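Local coordinates for protein transcriptional regulator, LacI family (Corynebacterium glutamicum, PDB 3H5T) that probably binds a palindromic promoter motif, activates the inositol phosphate synthase gene in an inositol-dependent way and regulates others likely serving cell wall and mycothiol synthesis, at residues G10-I15 against T24-A29; L123-A128 against R148-P153; R174-P179 against T301-T306; A202-D205 against E211-E214. All coordinates share one frame; numbering follows the deposited sequence.

Interaction 1 (G10-I15 against T24-A29); sequences GTLASI and TTVSNA
Val26 meets Leu12 and Ile15 where two short helices cross, and this small apolar junction illustrates how one branched residue can seat one helix on another. The tight part lies on the buried side. Val26 CG2 rests against Ile15 CG2 at 3.5 Å, while its other branch, Val26 CG1, reaches the same Ile15 CG2 at 3.7 Å. The Ile15 methyl is thus met by both branches of the valine. The two side chains approach at about a right angle, branch against branch. Val26 CG1 stands anti to its own backbone N (chi1 177°), a setting that also leaves it beside Leu12, whose CG lies 3.8 Å from Val26 CG1. Val26 CG2 also comes within 3.7 Å of the backbone Leu12 O, so the valine touches main chain as well as side chain.

Toward the more exposed flank the fit slackens. There the isobutyl end of Leu12 has only a grazing meeting with the second helix, with Leu12 CD2 4.2 Å from Ser27 CB. The hydroxyl of Ser27 is engaged elsewhere, by Asn31. On the buried side helix 38-50 closes the core, placing Ala48 against Ile15 and Ile44 against Val26.

The axes of the segments 11-15 and 24-29 pass 8.7 Å apart at an angle of 106°. Two helices joined by a tight turn, set nearly perpendicular and packed on a third, constitute the helix-turn-helix DNA-binding motif of the LacI family, in which the second helix serves as the recognition helix.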
loop_
_atom_site.group_PDB
_atom_site.type_symbol
_atom_site.label_atom_id
_atom_site.label_comp_id
_atom_site.label_asym_id
_atom_site.label_seq_id
_atom_site.Cartn_x
_atom_site.Cartn_y
_atom_site.Cartn_z
ATOM N N GLY A 10 -15.192 -3.609 28.366
ATOM C CA GLY A 10 -15.546 -4.045 29.705
ATOM C C GLY A 10 -14.479 -3.971 30.784
ATOM O O GLY A 10 -14.626 -4.598 31.839
ATOM N N THR A 11 -13.421 -3.205 30.536
ATOM C CA THR A 11 -12.328 -3.063 31.493
ATOM C C THR A 11 -12.760 -2.661 32.897
ATOM O O THR A 11 -12.325 -3.261 33.874
ATOM C CB THR A 11 -11.292 -2.049 30.992
ATOM O OG1 THR A 11 -10.641 -2.577 29.831
ATOM C CG2 THR A 11 -10.254 -1.757 32.070
ATOM N N LEU A 12 -13.604 -1.645 33.012
ATOM C CA LEU A 12 -14.058 -1.212 34.328
ATOM C C LEU A 12 -14.879 -2.292 35.035
ATOM O O LEU A 12 -14.763 -2.472 36.241
ATOM C CB LEU A 12 -14.868 0.083 34.200
ATOM C CG LEU A 12 -14.100 1.376 34.499
ATOM C CD1 LEU A 12 -12.809 1.423 33.716
ATOM C CD2 LEU A 12 -14.980 2.566 34.179
ATOM N N ALA A 13 -15.706 -3.013 34.283
ATOM C CA ALA A 13 -16.524 -4.077 34.854
ATOM C C ALA A 13 -15.644 -5.228 35.370
ATOM O O ALA A 13 -15.945 -5.834 36.396
ATOM C CB ALA A 13 -17.505 -4.581 33.811
ATOM N N SER A 14 -14.560 -5.527 34.653
ATOM C CA SER A 14 -13.623 -6.579 35.056
ATOM C C SER A 14 -12.975 -6.198 36.390
ATOM O O SER A 14 -12.875 -7.015 37.302
ATOM C CB SER A 14 -12.517 -6.740 34.018
ATOM O OG SER A 14 -13.055 -6.868 32.725
ATOM N N ILE A 15 -12.511 -4.957 36.480
ATOM C CA ILE A 15 -11.892 -4.457 37.698
ATOM C C ILE A 15 -12.883 -4.556 38.865
ATOM O O ILE A 15 -12.523 -4.980 39.960
ATOM C CB ILE A 15 -11.438 -2.999 37.506
ATOM C CG1 ILE A 15 -10.254 -2.967 36.531
ATOM C CG2 ILE A 15 -11.094 -2.371 38.838
ATOM C CD1 ILE A 15 -9.772 -1.565 36.161
ATOM N N THR A 24 -19.350 1.457 38.867
ATOM C CA THR A 24 -19.388 2.875 39.205
ATOM C C THR A 24 -18.348 3.126 40.302
ATOM O O THR A 24 -17.721 4.192 40.343
ATOM C CB THR A 24 -20.790 3.306 39.702
ATOM O OG1 THR A 24 -21.746 3.110 38.656
ATOM C CG2 THR A 24 -20.798 4.776 40.093
ATOM N N THR A 25 -18.162 2.135 41.180
ATOM C CA THR A 25 -17.179 2.244 42.252
ATOM C C THR A 25 -15.822 2.478 41.598
ATOM O O THR A 25 -15.081 3.390 41.978
ATOM C CB THR A 25 -17.071 0.947 43.092
ATOM O OG1 THR A 25 -18.377 0.470 43.443
ATOM C CG2 THR A 25 -16.286 1.216 44.361
ATOM N N VAL A 26 -15.514 1.647 40.603
ATOM C CA VAL A 26 -14.250 1.731 39.869
ATOM C C VAL A 26 -14.124 3.080 39.166
ATOM O O VAL A 26 -13.061 3.697 39.176
ATOM C CB VAL A 26 -14.134 0.596 38.802
ATOM C CG1 VAL A 26 -12.834 0.763 37.991
ATOM C CG2 VAL A 26 -14.166 -0.760 39.482
ATOM N N SER A 27 -15.214 3.531 38.556
ATOM C CA SER A 27 -15.218 4.813 37.862
ATOM C C SER A 27 -14.895 5.966 38.824
ATOM O O SER A 27 -14.059 6.825 38.520
ATOM C CB SER A 27 -16.579 5.050 37.210
ATOM O OG SER A 27 -16.541 6.194 36.387
ATOM N N ASN A 28 -15.552 5.981 39.984
ATOM C CA ASN A 28 -15.321 7.033 40.966
ATOM C C ASN A 28 -13.841 7.127 41.307
ATOM O O ASN A 28 -13.313 8.206 41.552
ATOM C CB ASN A 28 -16.138 6.772 42.231
ATOM C CG ASN A 28 -17.624 6.914 41.992
ATOM O OD1 ASN A 28 -18.041 7.539 41.025
ATOM N ND2 ASN A 28 -18.432 6.353 42.880
ATOM N N ALA A 29 -13.170 5.984 41.313
ATOM C CA ALA A 29 -11.749 5.954 41.611
ATOM C C ALA A 29 -11.016 6.885 40.648
ATOM O O ALA A 29 -10.003 7.478 41.003
ATOM C CB ALA A 29 -11.220 4.530 41.469
#

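Interaction 2 (L123-A128 against R148-P153); sequences LVNNAA and RARGLP
Arg150 reaches across from the end of helix 142-150 to the C-terminal end of helix 117-125 and the loop just after it, where it meets Val124, Asn125 and Ala127. It offers a worked case of an arginine binding the carbonyls at the end of another helix. With chi1 at 174° and the chain extended as far as NE, the side chain carries its guanidinium the whole way over the gap. At the root, Arg150 CB lies 3.7 Å from Asn125 OD1. Arg150 CG follows at 4.0 Å and Arg150 CD at 3.8 Å from the same Asn125 OD1. The asparagine and the arginine run past each other, pointing opposite ways, their planar groups inclined by 60°. Val124 CG1 crosses the chain obliquely, 4.2 Å from Arg150 CD.

At the tip the contact turns polar. Arg150 CZ lies 3.4 Å from Ala127 O. Arg150 NH1 gives a hydrogen bond of 2.6 Å to Val124 O, which receives it on a lone pair in the carbonyl plane and lies almost in the guanidinium plane. Arg150 NH1 also donates to Ala127 O at 2.8 Å; here the donor is tilted from the carbonyl plane and the oxygen from the guanidinium plane. Arg150 NH2 adds a weak bond of 3.2 Å to Ala127 O. Val124 O meanwhile accepts from Ala127 N as well.

Gly151 closes helix 142-150 in a Schellman motif. Chemically, the helix dipole would favour a positive charge at Val124 O, and two backbone oxygens together fix the rotation of the guanidinium.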
loop_
_atom_site.group_PDB
_atom_site.type_symbol
_atom_site.label_atom_id
_atom_site.label_comp_id
_atom_site.label_asym_id
_atom_site.label_seq_id
_atom_site.Cartn_x
_atom_site.Cartn_y
_atom_site.Cartn_z
ATOM N N LEU A 123 9.365 22.222 -0.913
ATOM C CA LEU A 123 8.297 21.434 -0.332
ATOM C C LEU A 123 8.868 20.724 0.894
ATOM O O LEU A 123 8.339 20.851 2.001
ATOM C CB LEU A 123 7.778 20.398 -1.342
ATOM C CG LEU A 123 6.731 19.434 -0.768
ATOM C CD1 LEU A 123 5.578 20.247 -0.184
ATOM C CD2 LEU A 123 6.220 18.479 -1.849
ATOM N N VAL A 124 9.968 19.999 0.683
ATOM C CA VAL A 124 10.619 19.233 1.738
ATOM C C VAL A 124 11.166 20.041 2.903
ATOM O O VAL A 124 11.010 19.625 4.049
ATOM C CB VAL A 124 11.757 18.367 1.181
ATOM C CG1 VAL A 124 12.479 17.657 2.327
ATOM C CG2 VAL A 124 11.188 17.343 0.205
ATOM N N ASN A 125 11.802 21.182 2.630
ATOM C CA ASN A 125 12.348 21.995 3.720
ATOM C C ASN A 125 11.253 22.703 4.509
ATOM O O ASN A 125 11.517 23.280 5.563
ATOM C CB ASN A 125 13.354 23.027 3.198
ATOM C CG ASN A 125 14.511 22.393 2.443
ATOM O OD1 ASN A 125 14.916 21.269 2.727
ATOM N ND2 ASN A 125 15.057 23.124 1.486
ATOM N N ASN A 126 10.022 22.669 4.009
ATOM C CA ASN A 126 8.926 23.309 4.728
ATOM C C ASN A 126 8.001 22.281 5.383
ATOM O O ASN A 126 6.878 22.591 5.770
ATOM C CB ASN A 126 8.135 24.239 3.801
ATOM C CG ASN A 126 8.938 25.471 3.390
ATOM O OD1 ASN A 126 9.450 26.211 4.237
ATOM N ND2 ASN A 126 9.056 25.690 2.083
ATOM N N ALA A 127 8.490 21.050 5.495
ATOM C CA ALA A 127 7.740 19.986 6.149
ATOM C C ALA A 127 8.216 20.001 7.605
ATOM O O ALA A 127 9.383 19.718 7.887
ATOM C CB ALA A 127 8.042 18.624 5.491
ATOM N N ALA A 128 7.315 20.355 8.516
ATOM C CA ALA A 128 7.626 20.437 9.939
ATOM C C ALA A 128 7.645 19.071 10.603
ATOM O O ALA A 128 6.851 18.800 11.511
ATOM C CB ALA A 128 6.612 21.331 10.632
ATOM N N ARG A 148 17.378 14.025 1.277
ATOM C CA ARG A 148 18.768 13.690 1.585
ATOM C C ARG A 148 19.570 14.961 1.873
ATOM O O ARG A 148 20.409 14.995 2.780
ATOM C CB ARG A 148 19.395 12.954 0.399
ATOM C CG ARG A 148 20.807 12.453 0.630
ATOM C CD ARG A 148 21.409 11.907 -0.653
ATOM N NE ARG A 148 20.582 10.862 -1.251
ATOM C CZ ARG A 148 20.404 9.664 -0.714
ATOM N NH1 ARG A 148 21.001 9.357 0.428
ATOM N NH2 ARG A 148 19.618 8.780 -1.306
ATOM N N ALA A 149 19.304 16.006 1.091
ATOM C CA ALA A 149 19.990 17.281 1.240
ATOM C C ALA A 149 19.636 17.946 2.560
ATOM O O ALA A 149 20.406 18.749 3.072
ATOM C CB ALA A 149 19.637 18.203 0.083
ATOM N N ARG A 150 18.467 17.622 3.106
ATOM C CA ARG A 150 18.041 18.199 4.371
ATOM C C ARG A 150 18.531 17.306 5.523
ATOM O O ARG A 150 18.502 17.698 6.692
ATOM C CB ARG A 150 16.508 18.335 4.397
ATOM C CG ARG A 150 15.950 18.785 5.743
ATOM C CD ARG A 150 14.433 18.969 5.748
ATOM N NE ARG A 150 13.970 19.233 7.108
ATOM C CZ ARG A 150 12.742 19.628 7.435
ATOM N NH1 ARG A 150 11.825 19.815 6.496
ATOM N NH2 ARG A 150 12.435 19.854 8.708
ATOM N N GLY A 151 19.000 16.109 5.182
ATOM C CA GLY A 151 19.479 15.197 6.206
ATOM C C GLY A 151 18.352 14.732 7.110
ATOM O O GLY A 151 18.541 14.526 8.307
ATOM N N LEU A 152 17.171 14.565 6.526
ATOM C CA LEU A 152 15.982 14.127 7.261
ATOM C C LEU A 152 15.947 12.602 7.378
ATOM O O LEU A 152 15.989 11.896 6.373
ATOM C CB LEU A 152 14.727 14.620 6.533
ATOM C CG LEU A 152 13.364 14.640 7.231
ATOM C CD1 LEU A 152 13.412 15.553 8.449
ATOM C CD2 LEU A 152 12.303 15.130 6.240
ATOM N N PRO A 153 15.892 12.074 8.611
ATOM C CA PRO A 153 15.852 10.616 8.777
ATOM C C PRO A 153 14.704 10.076 7.924
ATOM O O PRO A 153 13.574 10.557 8.019
ATOM C CB PRO A 153 15.586 10.444 10.273
ATOM C CG PRO A 153 16.229 11.651 10.874
ATOM C CD PRO A 153 15.830 12.756 9.917
#

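Interaction 3 (R174-P179 against T301-T306); sequences RKAIAP and TGFDGT
Phe303, Ile177 and Ala176 carry this contact, a compact example of an aromatic ring bridging two parts of a chain far apart in sequence. Phe303 gives up the most surface. A chi1 of -168° swings its ring out from the end of strand 299-302 and into the helical corner formed by residues 174-179. The Ala176 methyl arrives at the ring edge, near the ring plane, and lies outside the CE1-CZ bond, equally far from both atoms: Ala176 CB is 3.7 Å from Phe303 CE1 and 3.7 Å from Phe303 CZ.

Ile177, next in buried area, uses only the far end of its longer branch. Although its CB does not aim straight at the ring, the first torsion (chi1 -159°) turns CG1 away from the backbone N and delivers the terminal methyl to the ring obliquely. Ile177 CD1 comes closest to Phe303 CD1, at 3.3 Å, with Phe303 CE1 the next ring atom at 4.0 Å. Two methyls from consecutive residues thus meet neighbouring atoms of the same ring, one at its edge and the other obliquely, and all three residues are buried. Elsewhere around the ring, Arg224 makes a cation-pi interaction with Phe303, and Gln319 also touches it.

The chain turns a corner at Phe303, leaving strand 299-302, one of the two outer strands of the five-stranded sheet, while residues 174-179 follow strand 168-171 of the seven-stranded one. Such a meeting near the middle of the molecule belongs to the two-subdomain, periplasmic-binding-protein-like fold of LacI regulators, whose sheets are linked by chain crossovers.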
loop_
_atom_site.group_PDB
_atom_site.type_symbol
_atom_site.label_atom_id
_atom_site.label_comp_id
_atom_site.label_asym_id
_atom_site.label_seq_id
_atom_site.Cartn_x
_atom_site.Cartn_y
_atom_site.Cartn_z
ATOM N N ARG A 174 8.835 -8.992 -8.274
ATOM C CA ARG A 174 9.039 -9.861 -9.412
ATOM C C ARG A 174 8.565 -11.246 -9.007
ATOM O O ARG A 174 7.961 -11.955 -9.801
ATOM C CB ARG A 174 10.516 -9.893 -9.815
ATOM C CG ARG A 174 10.728 -9.782 -11.318
ATOM C CD ARG A 174 12.192 -9.578 -11.696
ATOM N NE ARG A 174 12.989 -10.796 -11.577
ATOM C CZ ARG A 174 14.270 -10.886 -11.931
ATOM N NH1 ARG A 174 14.899 -9.828 -12.423
ATOM N NH2 ARG A 174 14.923 -12.035 -11.805
ATOM N N LYS A 175 8.810 -11.617 -7.756
ATOM C CA LYS A 175 8.405 -12.932 -7.267
ATOM C C LYS A 175 6.956 -13.027 -6.784
ATOM O O LYS A 175 6.286 -14.029 -7.031
ATOM C CB LYS A 175 9.339 -13.394 -6.145
ATOM C CG LYS A 175 10.736 -13.774 -6.609
ATOM C CD LYS A 175 11.598 -14.213 -5.429
ATOM C CE LYS A 175 13.005 -14.579 -5.876
ATOM N NZ LYS A 175 13.908 -14.852 -4.716
ATOM N N ALA A 176 6.472 -11.993 -6.105
ATOM C CA ALA A 176 5.109 -11.998 -5.586
ATOM C C ALA A 176 4.036 -12.113 -6.663
ATOM O O ALA A 176 2.954 -12.631 -6.404
ATOM C CB ALA A 176 4.866 -10.749 -4.752
ATOM N N ILE A 177 4.341 -11.627 -7.863
ATOM C CA ILE A 177 3.400 -11.653 -8.982
ATOM C C ILE A 177 3.390 -13.003 -9.714
ATOM O O ILE A 177 2.419 -13.343 -10.384
ATOM C CB ILE A 177 3.733 -10.521 -10.009
ATOM C CG1 ILE A 177 2.509 -10.196 -10.861
ATOM C CG2 ILE A 177 4.887 -10.944 -10.924
ATOM C CD1 ILE A 177 1.443 -9.447 -10.129
ATOM N N ALA A 178 4.464 -13.777 -9.581
ATOM C CA ALA A 178 4.540 -15.076 -10.259
ATOM C C ALA A 178 3.283 -15.938 -10.099
ATOM O O ALA A 178 2.717 -16.395 -11.088
ATOM C CB ALA A 178 5.778 -15.852 -9.792
ATOM N N PRO A 179 2.824 -16.166 -8.855
ATOM C CA PRO A 179 1.628 -16.986 -8.618
ATOM C C PRO A 179 0.395 -16.574 -9.420
ATOM O O PRO A 179 -0.441 -17.413 -9.769
ATOM C CB PRO A 179 1.409 -16.834 -7.118
ATOM C CG PRO A 179 2.797 -16.733 -6.601
ATOM C CD PRO A 179 3.440 -15.770 -7.576
ATOM N N THR A 301 -6.729 -11.113 -12.784
ATOM C CA THR A 301 -5.988 -11.268 -11.543
ATOM C C THR A 301 -5.663 -9.889 -10.983
ATOM O O THR A 301 -5.586 -8.911 -11.725
ATOM C CB THR A 301 -4.672 -12.042 -11.773
ATOM O OG1 THR A 301 -4.956 -13.298 -12.402
ATOM C CG2 THR A 301 -3.988 -12.318 -10.458
ATOM N N GLY A 302 -5.488 -9.813 -9.669
ATOM C CA GLY A 302 -5.169 -8.550 -9.038
ATOM C C GLY A 302 -3.913 -8.665 -8.198
ATOM O O GLY A 302 -3.226 -9.682 -8.257
ATOM N N PHE A 303 -3.608 -7.621 -7.429
ATOM C CA PHE A 303 -2.440 -7.600 -6.560
ATOM C C PHE A 303 -2.672 -6.550 -5.472
ATOM O O PHE A 303 -2.925 -5.386 -5.778
ATOM C CB PHE A 303 -1.170 -7.258 -7.356
ATOM C CG PHE A 303 0.113 -7.491 -6.594
ATOM C CD1 PHE A 303 1.001 -8.491 -6.992
ATOM C CD2 PHE A 303 0.432 -6.724 -5.471
ATOM C CE1 PHE A 303 2.188 -8.722 -6.286
ATOM C CE2 PHE A 303 1.619 -6.949 -4.755
ATOM C CZ PHE A 303 2.495 -7.947 -5.161
ATOM N N ASP A 304 -2.590 -6.994 -4.215
ATOM C CA ASP A 304 -2.763 -6.182 -3.005
ATOM C C ASP A 304 -3.546 -6.927 -1.936
ATOM O O ASP A 304 -3.074 -7.094 -0.808
ATOM C CB ASP A 304 -3.474 -4.853 -3.287
ATOM C CG ASP A 304 -2.503 -3.722 -3.551
ATOM O OD1 ASP A 304 -1.293 -3.931 -3.323
ATOM O OD2 ASP A 304 -2.943 -2.632 -3.975
ATOM N N GLY A 305 -4.749 -7.365 -2.294
ATOM C CA GLY A 305 -5.587 -8.079 -1.350
ATOM C C GLY A 305 -6.405 -7.152 -0.467
ATOM O O GLY A 305 -6.605 -7.435 0.713
ATOM N N THR A 306 -6.882 -6.044 -1.030
ATOM C CA THR A 306 -7.683 -5.096 -0.264
ATOM C C THR A 306 -8.970 -5.775 0.178
ATOM O O THR A 306 -9.374 -6.791 -0.388
ATOM C CB THR A 306 -8.038 -3.817 -1.094
ATOM O OG1 THR A 306 -8.884 -4.164 -2.203
ATOM C CG2 THR A 306 -6.766 -3.151 -1.623
#

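Interaction 4 (A202-D205 against E211-E214); sequences ANND and ERLE
The guanidinium of Arg212 has one face laid against Asn204, whose CB stands 3.2 Å above the plane and displaced toward the rim. The nearest atom beneath it is Arg212 NE, 3.3 Å from Asn204 CB, followed by Arg212 CZ at 3.4 Å from the same carbon. The amide of Asn204 is inclined by 34° to the guanidinium, and the two side chains run alongside each other, pointing opposite ways. Ala202 O approaches obliquely, between face and edge, and takes a weak hydrogen bond of 2.9 Å from Arg212 NH1 whose angle at the hydrogen is only 117°.

The torsions explain the pose. Arg212 runs extended from CG to NE and then swings its planar end across the line of the chain (chi4 73°), so that a flat side, rather than a rim, is presented to the loop residue. Arg212 NE forms a salt bridge with Glu246 of strand 244-247, and Trp248 touches the same arginine.

Here a surface loop, residues 202-205, is held to helix 210-214 through one side chain that combines apolar cover with polar reach. The chemistry implies a division of labour: the salt bridge to Glu246 would fix the guanidinium and balance its charge, while the bent bond to Ala202 O adds a weaker, probably more adaptable tie to the loop.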
loop_
_atom_site.group_PDB
_atom_site.type_symbol
_atom_site.label_atom_id
_atom_site.label_comp_id
_atom_site.label_asym_id
_atom_site.label_seq_id
_atom_site.Cartn_x
_atom_site.Cartn_y
_atom_site.Cartn_z
ATOM N N ALA A 202 7.075 11.093 -17.105
ATOM C CA ALA A 202 6.405 11.575 -18.304
ATOM C C ALA A 202 5.044 10.906 -18.413
ATOM O O ALA A 202 4.953 9.684 -18.547
ATOM C CB ALA A 202 7.247 11.277 -19.551
ATOM N N ASN A 203 3.995 11.718 -18.347
ATOM C CA ASN A 203 2.625 11.232 -18.434
ATOM C C ASN A 203 2.403 10.301 -19.615
ATOM O O ASN A 203 2.953 10.508 -20.695
ATOM C CB ASN A 203 1.660 12.415 -18.532
ATOM C CG ASN A 203 0.233 11.983 -18.836
ATOM O OD1 ASN A 203 -0.062 11.476 -19.919
ATOM N ND2 ASN A 203 -0.660 12.180 -17.873
ATOM N N ASN A 204 1.598 9.267 -19.397
ATOM C CA ASN A 204 1.271 8.305 -20.437
ATOM C C ASN A 204 0.048 7.476 -20.087
ATOM O O ASN A 204 0.006 6.818 -19.048
ATOM C CB ASN A 204 2.446 7.373 -20.712
ATOM C CG ASN A 204 2.101 6.275 -21.717
ATOM O OD1 ASN A 204 1.652 5.186 -21.341
ATOM N ND2 ASN A 204 2.300 6.561 -22.997
ATOM N N ASP A 205 -0.953 7.532 -20.961
ATOM C CA ASP A 205 -2.182 6.767 -20.788
ATOM C C ASP A 205 -2.270 5.864 -22.003
ATOM O O ASP A 205 -1.841 6.252 -23.094
ATOM C CB ASP A 205 -3.422 7.678 -20.750
ATOM C CG ASP A 205 -3.574 8.414 -19.434
ATOM O OD1 ASP A 205 -3.191 7.843 -18.399
ATOM O OD2 ASP A 205 -4.094 9.552 -19.425
ATOM N N GLU A 211 10.088 0.738 -24.815
ATOM C CA GLU A 211 11.014 1.730 -24.294
ATOM C C GLU A 211 10.543 2.306 -22.959
ATOM O O GLU A 211 11.325 2.409 -22.017
ATOM C CB GLU A 211 11.209 2.859 -25.312
ATOM C CG GLU A 211 12.345 3.810 -24.960
ATOM C CD GLU A 211 12.610 4.843 -26.049
ATOM O OE1 GLU A 211 11.832 5.820 -26.164
ATOM O OE2 GLU A 211 13.597 4.667 -26.796
ATOM N N ARG A 212 9.271 2.687 -22.879
ATOM C CA ARG A 212 8.745 3.244 -21.640
ATOM C C ARG A 212 8.878 2.242 -20.508
ATOM O O ARG A 212 9.232 2.605 -19.391
ATOM C CB ARG A 212 7.274 3.640 -21.794
ATOM C CG ARG A 212 6.707 4.291 -20.546
ATOM C CD ARG A 212 5.353 4.916 -20.790
ATOM N NE ARG A 212 4.747 5.388 -19.548
ATOM C CZ ARG A 212 5.141 6.462 -18.872
ATOM N NH1 ARG A 212 6.151 7.196 -19.318
ATOM N NH2 ARG A 212 4.519 6.802 -17.751
ATOM N N LEU A 213 8.606 0.979 -20.812
ATOM C CA LEU A 213 8.685 -0.092 -19.822
ATOM C C LEU A 213 10.110 -0.310 -19.345
ATOM O O LEU A 213 10.383 -0.306 -18.149
ATOM C CB LEU A 213 8.139 -1.390 -20.420
ATOM C CG LEU A 213 8.123 -2.650 -19.562
ATOM C CD1 LEU A 213 7.343 -2.382 -18.290
ATOM C CD2 LEU A 213 7.492 -3.791 -20.352
ATOM N N GLU A 214 11.007 -0.506 -20.302
ATOM C CA GLU A 214 12.423 -0.734 -20.041
ATOM C C GLU A 214 13.093 0.391 -19.240
ATOM O O GLU A 214 13.997 0.138 -18.443
ATOM C CB GLU A 214 13.139 -0.938 -21.384
ATOM C CG GLU A 214 14.636 -1.133 -21.302
ATOM C CD GLU A 214 15.225 -1.639 -22.611
ATOM O OE1 GLU A 214 14.980 -1.004 -23.666
ATOM O OE2 GLU A 214 15.931 -2.675 -22.582
#

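From the N terminus, interaction 1 closes first, over an eight-residue link that includes the turn between the two helices of the DNA-binding head. Interaction 2 follows in series within the ligand-binding region; between its segments lie strand 132-135 and most of helix 142-150, so it joins successive helices flanking the seven-stranded sheet. Interaction 3 spans much more chain, tying the helical corner after strand 168-171 to the end of strand 299-302. Interaction 4 falls entirely within that span and closes a short excursion through strand 206-207 of the five-stranded sheet. No pair crosses. Interactions 3 and 4 have centres about 22 Å apart, whereas interactions 1 and 4 are about 61 Å apart, centre to centre.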